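Local coordinates for uncharacterized protein BF1531 (Bacteroides fragilis, PDB 3SLR) that is of unknown function but binds magnesium in a phosphatase-like domain and may hydrolyse ester bonds, this domain following an FkbH N-terminal region of SGNH-hydrolase kinship, at residues G29-Q34 / T86-E91; C171-I176 / N183-S188; Y126-I131 / Y156-I161. All coordinates share one frame; numbering follows the deposited sequence.

The three contacts join loops and helices round one parallel sheet and illustrate how the loops at strand ends are packed. All lie within the FkbH N-terminal region, round the sheet ordered 50-55, 22-29, 79-83, 122-126, 168-171, and away from the magnesium site of the second domain. Along the chain interaction 1 comes first, then interaction 3, then interaction 2. Their centres are 13 to 15 Å apart, and each touches the others: Thr86 bonds to the carbonyl of Pro129, His87 packs on Phe186, and Asn127 reaches the start of helix 173-180. The strand-end loops and neighbouring helices are thus linked pair by pair.

Interaction 1: G29-Q34 / T86-E91; sequences GDTATQ and THKLLE
Asp30 and Thr31 meet Lys88 in a buried van der Waals contact between the loop after strand 22-29 and the first turn of helix 86-94, in a parallel alpha/beta domain of the SGNH-hydrolase clan. The Gly29-Asp30-Thr31 run, at the end of the first strand, probably corresponds in position to the GDS motif of SGNH relatives.

Despite their opposite charges, Asp30 and Lys88 do not pair: OD1 of Asp30 and NZ of Lys88 stand 6.9 Å apart. The two side chains run past each other in opposite directions, so that the carboxylate lies beside the root of the lysine, with Asp30 OD2 3.6 Å from Lys88 CB. Each charged end has its partner elsewhere. Asp30 OD1 is hydrogen-bonded to Ser85 OG, a hydroxyl that also bonds Lys88 N and so ties the loop to the start of the helix. Lys88 NZ forms a salt bridge with Glu195 and a hydrogen bond with Tyr191 OH.

The lysine chain turns sharply at chi2 (-66°) and then runs extended, which carries its methylenes over the loop backbone; Asp30 O is 3.5 Å from Lys88 CG. Beyond that carbonyl, the methyl of Thr31 touches the same chain at two points, CG2 lying 3.9 Å from Lys88 CG and 4.0 Å from Lys88 CE.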
loop_
_atom_site.group_PDB
_atom_site.type_symbol
_atom_site.label_atom_id
_atom_site.label_comp_id
_atom_site.label_asym_id
_atom_site.label_seq_id
_atom_site.Cartn_x
_atom_site.Cartn_y
_atom_site.Cartn_z
ATOM N N GLY A 29 -0.446 -8.128 19.252
ATOM C CA GLY A 29 0.693 -8.714 18.562
ATOM C C GLY A 29 1.492 -9.659 19.430
ATOM O O GLY A 29 1.313 -9.679 20.651
ATOM N N ASP A 30 2.364 -10.452 18.806
ATOM C CA ASP A 30 3.231 -11.361 19.562
ATOM C C ASP A 30 4.676 -10.855 19.672
ATOM O O ASP A 30 5.571 -11.570 20.130
ATOM C CB ASP A 30 3.163 -12.808 19.037
ATOM C CG ASP A 30 3.579 -12.947 17.565
ATOM O OD1 ASP A 30 4.306 -12.091 17.023
ATOM O OD2 ASP A 30 3.191 -13.958 16.950
ATOM N N THR A 31 4.889 -9.611 19.259
ATOM C CA THR A 31 6.137 -8.904 19.560
ATOM C C THR A 31 5.758 -7.596 20.257
ATOM O O THR A 31 4.579 -7.328 20.451
ATOM C CB THR A 31 6.996 -8.644 18.305
ATOM O OG1 THR A 31 6.260 -7.869 17.336
ATOM C CG2 THR A 31 7.430 -9.974 17.685
ATOM N N ALA A 32 6.737 -6.787 20.647
ATOM C CA ALA A 32 6.417 -5.545 21.362
ATOM C C ALA A 32 5.753 -4.527 20.436
ATOM O O ALA A 32 6.315 -4.157 19.406
ATOM C CB ALA A 32 7.658 -4.960 22.006
ATOM N N THR A 33 4.562 -4.061 20.817
ATOM C CA THR A 33 3.744 -3.252 19.902
ATOM C C THR A 33 3.636 -1.764 20.250
ATOM O O THR A 33 2.904 -1.028 19.587
ATOM C CB THR A 33 2.298 -3.830 19.760
ATOM O OG1 THR A 33 1.724 -4.042 21.058
ATOM C CG2 THR A 33 2.311 -5.143 19.006
ATOM N N GLN A 34 4.364 -1.304 21.264
ATOM C CA GLN A 34 4.156 0.070 21.739
ATOM C C GLN A 34 4.483 1.148 20.704
ATOM O O GLN A 34 3.738 2.113 20.575
ATOM C CB GLN A 34 4.894 0.341 23.054
ATOM C CG GLN A 34 4.478 -0.563 24.201
ATOM C CD GLN A 34 5.272 -1.864 24.256
ATOM O OE1 GLN A 34 6.049 -2.179 23.348
ATOM N NE2 GLN A 34 5.093 -2.618 25.342
ATOM N N THR A 86 6.375 -13.427 11.575
ATOM C CA THR A 86 7.045 -14.618 11.064
ATOM C C THR A 86 8.076 -15.108 12.070
ATOM O O THR A 86 8.249 -16.309 12.271
ATOM C CB THR A 86 7.751 -14.336 9.734
ATOM O OG1 THR A 86 6.796 -13.831 8.802
ATOM C CG2 THR A 86 8.396 -15.613 9.173
ATOM N N HIS A 87 8.767 -14.164 12.701
ATOM C CA HIS A 87 9.827 -14.491 13.642
ATOM C C HIS A 87 9.363 -15.398 14.780
ATOM O O HIS A 87 10.050 -16.358 15.148
ATOM C CB HIS A 87 10.445 -13.201 14.204
ATOM C CG HIS A 87 11.799 -13.402 14.806
ATOM N ND1 HIS A 87 12.965 -13.130 14.120
ATOM C CD2 HIS A 87 12.177 -13.900 16.010
ATOM C CE1 HIS A 87 14.002 -13.430 14.883
ATOM N NE2 HIS A 87 13.552 -13.891 16.039
ATOM N N LYS A 88 8.208 -15.086 15.349
ATOM C CA LYS A 88 7.686 -15.856 16.474
ATOM C C LYS A 88 7.105 -17.191 16.008
ATOM O O LYS A 88 7.182 -18.193 16.731
ATOM C CB LYS A 88 6.657 -15.040 17.272
ATOM C CG LYS A 88 7.268 -13.822 17.979
ATOM C CD LYS A 88 8.260 -14.243 19.080
ATOM C CE LYS A 88 8.999 -13.024 19.652
ATOM N NZ LYS A 88 9.866 -13.398 20.825
ATOM N N LEU A 89 6.555 -17.213 14.797
ATOM C CA LEU A 89 6.035 -18.452 14.221
ATOM C C LEU A 89 7.198 -19.404 13.922
ATOM O O LEU A 89 7.075 -20.617 14.082
ATOM C CB LEU A 89 5.228 -18.171 12.943
ATOM C CG LEU A 89 4.526 -19.384 12.301
ATOM C CD1 LEU A 89 3.398 -19.895 13.194
ATOM C CD2 LEU A 89 3.997 -19.043 10.918
ATOM N N LEU A 90 8.321 -18.837 13.481
ATOM C CA LEU A 90 9.547 -19.597 13.236
ATOM C C LEU A 90 9.989 -20.290 14.519
ATOM O O LEU A 90 10.349 -21.471 14.509
ATOM C CB LEU A 90 10.654 -18.656 12.748
ATOM C CG LEU A 90 11.959 -19.282 12.259
ATOM C CD1 LEU A 90 11.715 -20.006 10.964
ATOM C CD2 LEU A 90 13.020 -18.188 12.063
ATOM N N GLU A 91 9.952 -19.567 15.639
ATOM C CA GLU A 91 10.288 -20.182 16.916
ATOM C C GLU A 91 9.304 -21.293 17.278
ATOM O O GLU A 91 9.708 -22.381 17.700
ATOM C CB GLU A 91 10.360 -19.146 18.037
ATOM C CG GLU A 91 10.555 -19.818 19.391
ATOM C CD GLU A 91 10.958 -18.862 20.493
ATOM O OE1 GLU A 91 10.372 -17.771 20.580
ATOM O OE2 GLU A 91 11.856 -19.215 21.281
#

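Interaction 2: C171-I176 / N183-S188; sequences CNLAGI and NFMFDS
Met185, a selenomethionine, meets Leu173 and Ile176 where the short helix 182-185 faces the first turn of helix 173-180. That side-chain packing is best followed along 183-188. Phe184 comes first: its ring turns an edge to the selenium of Met185 and meets the ring of Tyr180, the planes about 25° apart, and its carbonyl is hydrogen-bonded to Ser199 OG.

Met185 makes the contact itself. Its chain folds twice, at chi2 (-72°) and chi3 (-61°), and these bends present the terminal methyl to helix 173-180. CE lies 4.0 Å from Leu173 CD1, the two side chains passing in opposite senses, and 4.3 Å from Ile176 CG2, so one methyl bears on two residues three apart, about one helical turn. Ser177 and Tyr180, further along that helix, also touch Met185.

At Phe186 the chain leaves the helix, and Ser188 N sits 3.9 Å above one face of the ring, offset toward its rim. Asp187 then takes the N-cap position of the next helix, 188-194, its OD1 making a weak hydrogen bond with Val190 N.

The opposing helix has its own cap. Asn172 OD1 accepts Gly175 N at 3.0 Å, approached from well above the carbonyl plane, and accepts Asn127 ND2 as well. Capping therefore secures the turn that carries Leu173 and Ile176. Across the contact no hydrogen bond forms: it is apolar, made by buried methyl groups without directional bonds, and sets no demand on hydrogen-bond geometry.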
loop_
_atom_site.group_PDB
_atom_site.type_symbol
_atom_site.label_atom_id
_atom_site.label_comp_id
_atom_site.label_asym_id
_atom_site.label_seq_id
_atom_site.Cartn_x
_atom_site.Cartn_y
_atom_site.Cartn_z
ATOM N N CYS A 171 -3.127 -6.990 5.442
ATOM C CA CYS A 171 -2.153 -5.963 5.089
ATOM C C CYS A 171 -0.908 -6.709 4.595
ATOM O O CYS A 171 -0.351 -7.539 5.317
ATOM C CB CYS A 171 -1.827 -5.090 6.280
ATOM S SG CYS A 171 -0.647 -3.759 5.925
ATOM N N ASN A 172 -0.489 -6.414 3.365
ATOM C CA ASN A 172 0.497 -7.243 2.658
ATOM C C ASN A 172 1.938 -6.966 3.090
ATOM O O ASN A 172 2.775 -6.550 2.284
ATOM C CB ASN A 172 0.339 -7.055 1.146
ATOM C CG ASN A 172 1.092 -8.106 0.338
ATOM O OD1 ASN A 172 1.603 -9.084 0.882
ATOM N ND2 ASN A 172 1.150 -7.909 -0.971
ATOM N N LEU A 173 2.216 -7.214 4.364
ATOM C CA LEU A 173 3.563 -7.064 4.917
ATOM C C LEU A 173 4.584 -7.857 4.103
ATOM O O LEU A 173 5.722 -7.414 3.914
ATOM C CB LEU A 173 3.565 -7.502 6.392
ATOM C CG LEU A 173 4.890 -7.400 7.143
ATOM C CD1 LEU A 173 5.445 -5.991 7.057
ATOM C CD2 LEU A 173 4.688 -7.826 8.600
ATOM N N ALA A 174 4.171 -9.012 3.592
ATOM C CA ALA A 174 5.066 -9.855 2.799
ATOM C C ALA A 174 5.529 -9.143 1.526
ATOM O O ALA A 174 6.724 -9.121 1.219
ATOM C CB ALA A 174 4.395 -11.193 2.455
ATOM N N GLY A 175 4.587 -8.548 0.797
ATOM C CA GLY A 175 4.918 -7.850 -0.436
ATOM C C GLY A 175 5.721 -6.586 -0.163
ATOM O O GLY A 175 6.620 -6.228 -0.925
ATOM N N ILE A 176 5.363 -5.889 0.912
ATOM C CA ILE A 176 6.104 -4.709 1.336
ATOM C C ILE A 176 7.561 -5.098 1.612
ATOM O O ILE A 176 8.500 -4.470 1.111
ATOM C CB ILE A 176 5.467 -4.102 2.619
ATOM C CG1 ILE A 176 4.050 -3.614 2.318
ATOM C CG2 ILE A 176 6.332 -2.973 3.188
ATOM C CD1 ILE A 176 3.214 -3.365 3.568
ATOM N N ASN A 183 16.642 -7.295 5.670
ATOM C CA ASN A 183 17.834 -6.552 6.108
ATOM C C ASN A 183 17.514 -5.114 6.534
ATOM O O ASN A 183 18.185 -4.548 7.393
ATOM C CB ASN A 183 18.924 -6.569 5.023
ATOM C CG ASN A 183 19.636 -7.908 4.926
ATOM O OD1 ASN A 183 19.493 -8.763 5.791
ATOM N ND2 ASN A 183 20.417 -8.090 3.867
ATOM N N PHE A 184 16.465 -4.541 5.949
ATOM C CA PHE A 184 16.033 -3.182 6.258
ATOM C C PHE A 184 14.862 -3.166 7.255
ATOM O O PHE A 184 14.776 -2.291 8.118
ATOM C CB PHE A 184 15.635 -2.468 4.958
ATOM C CG PHE A 184 14.902 -1.164 5.171
ATOM C CD1 PHE A 184 15.592 0.038 5.197
ATOM C CD2 PHE A 184 13.530 -1.148 5.342
ATOM C CE1 PHE A 184 14.926 1.234 5.389
ATOM C CE2 PHE A 184 12.855 0.046 5.542
ATOM C CZ PHE A 184 13.554 1.237 5.561
HETATM N N MSE A 185 13.965 -4.144 7.135
HETATM C CA MSE A 185 12.733 -4.148 7.915
HETATM C C MSE A 185 12.940 -4.583 9.363
HETATM O O MSE A 185 12.154 -4.238 10.241
HETATM C CB MSE A 185 11.702 -5.086 7.270
HETATM C CG MSE A 185 11.325 -4.743 5.838
HETATM SE SE MSE A 185 10.234 -3.157 5.650
HETATM C CE MSE A 185 8.654 -3.693 6.679
ATOM N N PHE A 186 13.994 -5.354 9.590
ATOM C CA PHE A 186 14.271 -5.980 10.884
ATOM C C PHE A 186 15.602 -5.468 11.430
ATOM O O PHE A 186 16.592 -5.388 10.704
ATOM C CB PHE A 186 14.287 -7.510 10.704
ATOM C CG PHE A 186 14.770 -8.278 11.907
ATOM C CD1 PHE A 186 14.036 -8.293 13.087
ATOM C CD2 PHE A 186 15.939 -9.018 11.841
ATOM C CE1 PHE A 186 14.471 -9.011 14.190
ATOM C CE2 PHE A 186 16.377 -9.744 12.934
ATOM C CZ PHE A 186 15.652 -9.734 14.112
ATOM N N ASP A 187 15.619 -5.119 12.713
ATOM C CA ASP A 187 16.819 -4.603 13.362
ATOM C C ASP A 187 17.139 -5.559 14.509
ATOM O O ASP A 187 16.530 -5.500 15.580
ATOM C CB ASP A 187 16.541 -3.180 13.870
ATOM C CG ASP A 187 17.778 -2.484 14.434
ATOM O OD1 ASP A 187 18.699 -3.172 14.921
ATOM O OD2 ASP A 187 17.802 -1.231 14.418
ATOM N N SER A 188 18.072 -6.473 14.274
ATOM C CA SER A 188 18.369 -7.502 15.254
ATOM C C SER A 188 18.713 -6.943 16.632
ATOM O O SER A 188 18.222 -7.424 17.648
ATOM C CB SER A 188 19.512 -8.391 14.768
ATOM O OG SER A 188 19.792 -9.363 15.748
#

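Interaction 3: Y126-I131 / Y156-I161; sequences YNYPEI and YELMNI
Leu158 drives one methyl against Tyr128, joining helix 147-164 to the loop after strand 122-126. Here the packing is close: CD1 of Leu158 sits at the edge of the tyrosine ring, in its plane, 3.7 Å from Tyr128 CE1. The leucine's extended second torsion (chi2 173°) sends CD1 outward from the helix, and the two side chains cross at about a right angle. Tyr128 is held in place by its hydroxyl, which is hydrogen-bonded to Tyr125 OH and Arg108 NH1, while its carbonyl is hydrogen-bonded to Asn155 ND2 on the same helix.

Toward Asn127 the fit slackens. Leu158 CD1 is 4.2 Å from Asn127 CB, and the exposed selenomethionine Met159 brings its CE only to 4.3 Å from Asn127 ND2. The amide is fixed from elsewhere, OD1 taking Ala174 N and ND2 bonding Asn172 OD1. On the solvent side, Asn160 ND2 gives a nearly straight bond (168°) to Glu157 OE1, met from well above the carboxylate plane, and lies over a Tyr156 ring face, toward its rim.

A loop leaving a parallel strand and packing on the helix that precedes the neighbouring strand, here 168-171, belongs to the beta-alpha-beta crossover of alpha/beta domains.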
loop_
_atom_site.group_PDB
_atom_site.type_symbol
_atom_site.label_atom_id
_atom_site.label_comp_id
_atom_site.label_asym_id
_atom_site.label_seq_id
_atom_site.Cartn_x
_atom_site.Cartn_y
_atom_site.Cartn_z
ATOM N N TYR A 126 -1.743 -8.741 9.353
ATOM C CA TYR A 126 -0.474 -8.735 8.617
ATOM C C TYR A 126 -0.115 -10.146 8.187
ATOM O O TYR A 126 -0.072 -11.044 9.017
ATOM C CB TYR A 126 0.672 -8.165 9.472
ATOM C CG TYR A 126 0.441 -6.743 9.930
ATOM C CD1 TYR A 126 0.181 -6.458 11.261
ATOM C CD2 TYR A 126 0.461 -5.682 9.018
ATOM C CE1 TYR A 126 -0.040 -5.154 11.683
ATOM C CE2 TYR A 126 0.231 -4.376 9.438
ATOM C CZ TYR A 126 -0.015 -4.119 10.769
ATOM O OH TYR A 126 -0.250 -2.817 11.194
ATOM N N ASN A 127 0.133 -10.353 6.896
ATOM C CA ASN A 127 0.623 -11.648 6.452
ATOM C C ASN A 127 2.117 -11.771 6.725
ATOM O O ASN A 127 2.701 -10.919 7.409
ATOM C CB ASN A 127 0.254 -11.952 4.983
ATOM C CG ASN A 127 0.883 -10.987 3.994
ATOM O OD1 ASN A 127 1.618 -10.061 4.376
ATOM N ND2 ASN A 127 0.601 -11.202 2.699
ATOM N N TYR A 128 2.734 -12.822 6.197
ATOM C CA TYR A 128 4.032 -13.280 6.706
ATOM C C TYR A 128 5.182 -13.187 5.696
ATOM O O TYR A 128 5.262 -13.986 4.763
ATOM C CB TYR A 128 3.911 -14.740 7.172
ATOM C CG TYR A 128 2.920 -14.980 8.298
ATOM C CD1 TYR A 128 1.583 -15.257 8.032
ATOM C CD2 TYR A 128 3.335 -14.959 9.624
ATOM C CE1 TYR A 128 0.672 -15.479 9.078
ATOM C CE2 TYR A 128 2.456 -15.205 10.660
ATOM C CZ TYR A 128 1.127 -15.458 10.384
ATOM O OH TYR A 128 0.262 -15.683 11.433
ATOM N N PRO A 129 6.101 -12.225 5.889
ATOM C CA PRO A 129 7.290 -12.242 5.023
ATOM C C PRO A 129 8.112 -13.498 5.289
ATOM O O PRO A 129 8.269 -13.912 6.446
ATOM C CB PRO A 129 8.092 -11.013 5.471
ATOM C CG PRO A 129 7.147 -10.196 6.338
ATOM C CD PRO A 129 6.142 -11.158 6.902
ATOM N N GLU A 130 8.654 -14.103 4.243
ATOM C CA GLU A 130 9.389 -15.345 4.454
ATOM C C GLU A 130 10.720 -15.101 5.165
ATOM O O GLU A 130 11.487 -14.226 4.777
ATOM C CB GLU A 130 9.618 -16.080 3.132
ATOM C CG GLU A 130 10.427 -17.392 3.305
ATOM C CD GLU A 130 10.634 -18.138 2.002
ATOM O OE1 GLU A 130 9.939 -17.813 1.015
ATOM O OE2 GLU A 130 11.501 -19.049 1.967
ATOM N N ILE A 131 10.976 -15.860 6.227
ATOM C CA ILE A 131 12.337 -15.985 6.728
ATOM C C ILE A 131 12.826 -17.353 6.271
ATOM O O ILE A 131 12.311 -18.377 6.706
ATOM C CB ILE A 131 12.418 -15.872 8.267
ATOM C CG1 ILE A 131 11.894 -14.509 8.739
ATOM C CG2 ILE A 131 13.868 -16.107 8.747
ATOM C CD1 ILE A 131 11.671 -14.439 10.243
ATOM N N TYR A 156 -0.806 -18.333 1.194
ATOM C CA TYR A 156 -1.772 -18.625 0.139
ATOM C C TYR A 156 -3.178 -18.774 0.715
ATOM O O TYR A 156 -4.119 -18.132 0.251
ATOM C CB TYR A 156 -1.368 -19.879 -0.645
ATOM C CG TYR A 156 -2.423 -20.352 -1.631
ATOM C CD1 TYR A 156 -2.798 -19.566 -2.716
ATOM C CD2 TYR A 156 -3.040 -21.589 -1.468
ATOM C CE1 TYR A 156 -3.771 -19.999 -3.613
ATOM C CE2 TYR A 156 -4.005 -22.030 -2.351
ATOM C CZ TYR A 156 -4.367 -21.232 -3.419
ATOM O OH TYR A 156 -5.327 -21.687 -4.283
ATOM N N GLU A 157 -3.318 -19.606 1.739
ATOM C CA GLU A 157 -4.636 -19.831 2.335
ATOM C C GLU A 157 -5.190 -18.591 3.038
ATOM O O GLU A 157 -6.398 -18.396 3.086
ATOM C CB GLU A 157 -4.606 -21.023 3.297
ATOM C CG GLU A 157 -4.316 -22.355 2.612
ATOM C CD GLU A 157 -5.341 -22.729 1.543
ATOM O OE1 GLU A 157 -6.415 -22.085 1.459
ATOM O OE2 GLU A 157 -5.068 -23.679 0.780
ATOM N N LEU A 158 -4.310 -17.750 3.582
ATOM C CA LEU A 158 -4.753 -16.487 4.158
ATOM C C LEU A 158 -5.460 -15.649 3.112
ATOM O O LEU A 158 -6.451 -14.983 3.402
ATOM C CB LEU A 158 -3.577 -15.693 4.729
ATOM C CG LEU A 158 -3.113 -16.030 6.138
ATOM C CD1 LEU A 158 -1.835 -15.248 6.428
ATOM C CD2 LEU A 158 -4.213 -15.701 7.154
HETATM N N MSE A 159 -4.952 -15.665 1.887
HETATM C CA MSE A 159 -5.622 -14.897 0.842
HETATM C C MSE A 159 -7.013 -15.459 0.543
HETATM O O MSE A 159 -7.971 -14.705 0.321
HETATM C CB MSE A 159 -4.754 -14.828 -0.410
HETATM C CG MSE A 159 -3.457 -14.102 -0.142
HETATM SE SE MSE A 159 -2.515 -13.644 -1.801
HETATM C CE MSE A 159 -0.869 -12.928 -0.985
ATOM N N ASN A 160 -7.127 -16.783 0.552
ATOM C CA ASN A 160 -8.423 -17.424 0.385
ATOM C C ASN A 160 -9.379 -17.082 1.528
ATOM O O ASN A 160 -10.568 -16.866 1.301
ATOM C CB ASN A 160 -8.270 -18.936 0.200
ATOM C CG ASN A 160 -7.540 -19.289 -1.090
ATOM O OD1 ASN A 160 -7.591 -18.538 -2.065
ATOM N ND2 ASN A 160 -6.850 -20.432 -1.097
ATOM N N ILE A 161 -8.863 -16.997 2.754
ATOM C CA ILE A 161 -9.698 -16.542 3.864
ATOM C C ILE A 161 -10.222 -15.124 3.611
ATOM O O ILE A 161 -11.400 -14.843 3.849
ATOM C CB ILE A 161 -8.967 -16.620 5.220
ATOM C CG1 ILE A 161 -8.745 -18.080 5.617
ATOM C CG2 ILE A 161 -9.765 -15.902 6.319
ATOM C CD1 ILE A 161 -7.898 -18.229 6.861
#